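Local coordinates for protein putative oxidoreductase yhhX (Escherichia coli K-12, PDB 3F4L) that is a putative oxidoreductase of the Gfo/Idh/MocA family, probably an NADP-dependent dehydrogenase that may act on scyllo-inositol, at residues A[149-154]-A[177-182]. Sequence-based numbering, arbitrary orientation.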
loop_
_atom_site.group_PDB
_atom_site.type_symbol
_atom_site.label_atom_id
_atom_site.label_comp_id
_atom_site.label_asym_id
_atom_site.label_seq_id
_atom_site.Cartn_x
_atom_site.Cartn_y
_atom_site.Cartn_z
ATOM N N VAL A 149 6.766 -4.075 5.285
ATOM C CA VAL A 149 7.793 -3.710 4.321
ATOM C C VAL A 149 7.029 -3.372 3.048
ATOM O O VAL A 149 6.069 -4.059 2.686
ATOM C CB VAL A 149 8.777 -4.893 4.065
ATOM C CG1 VAL A 149 9.769 -4.545 2.937
ATOM C CG2 VAL A 149 9.553 -5.202 5.335
ATOM N N GLU A 150 7.427 -2.293 2.385
ATOM C CA GLU A 150 6.761 -1.892 1.161
ATOM C C GLU A 150 7.831 -1.545 0.134
ATOM O O GLU A 150 8.710 -0.726 0.397
ATOM C CB GLU A 150 5.864 -0.684 1.433
ATOM C CG GLU A 150 4.825 -0.394 0.353
ATOM C CD GLU A 150 3.851 0.712 0.766
ATOM O OE1 GLU A 150 3.307 0.652 1.891
ATOM O OE2 GLU A 150 3.622 1.643 -0.037
ATOM N N SER A 151 7.759 -2.191 -1.025
ATOM C CA SER A 151 8.708 -1.971 -2.108
ATOM C C SER A 151 7.995 -1.461 -3.362
ATOM O O SER A 151 6.980 -2.026 -3.783
ATOM C CB SER A 151 9.435 -3.277 -2.427
ATOM O OG SER A 151 10.243 -3.139 -3.577
ATOM N N HIS A 152 8.530 -0.399 -3.957
ATOM C CA HIS A 152 7.952 0.182 -5.160
ATOM C C HIS A 152 8.966 0.197 -6.298
ATOM O O HIS A 152 10.148 0.447 -6.093
ATOM C CB HIS A 152 7.491 1.628 -4.915
ATOM C CG HIS A 152 6.162 1.750 -4.232
ATOM N ND1 HIS A 152 6.012 1.685 -2.863
ATOM C CD2 HIS A 152 4.921 1.953 -4.736
ATOM C CE1 HIS A 152 4.737 1.844 -2.553
ATOM N NE2 HIS A 152 4.053 2.008 -3.673
ATOM N N PHE A 153 8.493 -0.095 -7.498
ATOM C CA PHE A 153 9.333 -0.055 -8.686
ATOM C C PHE A 153 8.345 0.482 -9.710
ATOM O O PHE A 153 7.679 -0.280 -10.393
ATOM C CB PHE A 153 9.821 -1.455 -9.070
ATOM C CG PHE A 153 11.033 -1.445 -9.961
ATOM C CD1 PHE A 153 10.936 -1.017 -11.279
ATOM C CD2 PHE A 153 12.280 -1.819 -9.465
ATOM C CE1 PHE A 153 12.066 -0.956 -12.095
ATOM C CE2 PHE A 153 13.419 -1.766 -10.270
ATOM C CZ PHE A 153 13.309 -1.331 -11.591
ATOM N N ASP A 154 8.245 1.805 -9.791
ATOM C CA ASP A 154 7.285 2.438 -10.686
ATOM C C ASP A 154 7.878 3.318 -11.784
ATOM O O ASP A 154 9.069 3.613 -11.791
ATOM C CB ASP A 154 6.319 3.295 -9.867
ATOM C CG ASP A 154 5.718 2.549 -8.694
ATOM O OD1 ASP A 154 5.193 1.436 -8.893
ATOM O OD2 ASP A 154 5.761 3.090 -7.570
ATOM N N VAL A 177 9.663 -10.423 -10.562
ATOM C CA VAL A 177 10.655 -11.463 -10.307
ATOM C C VAL A 177 11.803 -10.913 -9.456
ATOM O O VAL A 177 12.310 -11.605 -8.571
ATOM C CB VAL A 177 11.205 -12.077 -11.640
ATOM C CG1 VAL A 177 12.075 -11.065 -12.397
ATOM C CG2 VAL A 177 12.007 -13.345 -11.335
ATOM N N HIS A 178 12.187 -9.660 -9.705
ATOM C CA HIS A 178 13.274 -9.016 -8.962
ATOM C C HIS A 178 12.864 -8.467 -7.597
ATOM O O HIS A 178 13.543 -8.681 -6.601
ATOM C CB HIS A 178 13.846 -7.861 -9.769
ATOM C CG HIS A 178 14.639 -8.293 -10.955
ATOM N ND1 HIS A 178 14.434 -7.773 -12.214
ATOM C CD2 HIS A 178 15.671 -9.161 -11.068
ATOM C CE1 HIS A 178 15.309 -8.299 -13.053
ATOM N NE2 HIS A 178 16.072 -9.144 -12.382
ATOM N N THR A 179 11.767 -7.728 -7.562
ATOM C CA THR A 179 11.325 -7.160 -6.311
ATOM C C THR A 179 10.873 -8.228 -5.320
ATOM O O THR A 179 11.154 -8.114 -4.131
ATOM C CB THR A 179 10.234 -6.103 -6.559
ATOM O OG1 THR A 179 9.183 -6.658 -7.357
ATOM C CG2 THR A 179 10.838 -4.911 -7.293
HETATM N N MSE A 180 10.211 -9.280 -5.797
HETATM C CA MSE A 180 9.784 -10.341 -4.882
HETATM C C MSE A 180 10.990 -11.140 -4.397
HETATM O O MSE A 180 11.010 -11.613 -3.266
HETATM C CB MSE A 180 8.768 -11.285 -5.542
HETATM C CG MSE A 180 7.384 -10.675 -5.754
HETATM SE SE MSE A 180 6.008 -12.059 -5.754
HETATM C CE MSE A 180 6.587 -13.024 -7.325
ATOM N N ASP A 181 11.990 -11.299 -5.261
ATOM C CA ASP A 181 13.207 -12.017 -4.885
ATOM C C ASP A 181 13.883 -11.326 -3.695
ATOM O O ASP A 181 14.392 -11.988 -2.790
ATOM C CB ASP A 181 14.192 -12.067 -6.051
ATOM C CG ASP A 181 15.536 -12.634 -5.643
ATOM O OD1 ASP A 181 15.641 -13.873 -5.470
ATOM O OD2 ASP A 181 16.483 -11.836 -5.478
ATOM N N GLN A 182 13.886 -9.995 -3.696
ATOM C CA GLN A 182 14.497 -9.253 -2.591
ATOM C C GLN A 182 13.767 -9.572 -1.285
ATOM O O GLN A 182 14.395 -9.799 -0.253
ATOM C CB GLN A 182 14.423 -7.747 -2.850
ATOM C CG GLN A 182 15.252 -7.275 -4.028
ATOM C CD GLN A 182 15.133 -5.780 -4.268
ATOM O OE1 GLN A 182 14.044 -5.221 -4.196
ATOM N NE2 GLN A 182 16.259 -5.128 -4.583
HETATM O O HOH W 1 11.736 -5.491 -3.166
HETATM O O HOH W 2 13.036 -3.111 -5.645
#
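Ser151 OG and Gln182 OE1 are joined through a water that three protein groups grip. It accepts a hydrogen bond from Ser151 OG at 2.8 Å and donates to Thr179 O. Its other donated bond, to Gln182 OE1, is short at 2.5 Å. A second water also donates to Gln182 OE1, at 2.8 Å, and makes only a weak bond to Ser151 OG. Ser151 OG and Gln182 OE1 themselves stay 4.4 Å apart, and no direct hydrogen bond joins 149-154 to 177-182. Serine, its CB directed at the helix and its OG anti to the backbone N (chi1 173°), suits a place where water bridges the two segments. Glutamine suits its place because its amide is used at both ends: while OE1 takes the waters, NE2 donates to Arg125 O, which fixes how the amide is turned. In the C-terminal alpha/beta domain of this family, helix 171-187 packs on the large mixed sheet, and here it meets strand 146-152 within that sheet. Beside the waters the contact turns apolar. The methyl CG2 of Thr179 lies 4.0 Å from both CB and CD2 of Phe153, approaching the ring obliquely. Threonine serves both demands: its methyl faces the strand, whereas OG1 turns back to weak hydrogen bonds with Leu175 O and Gly176 O in its own helix. Phe153 extends the apolar patch, its side chain also touching Leu175.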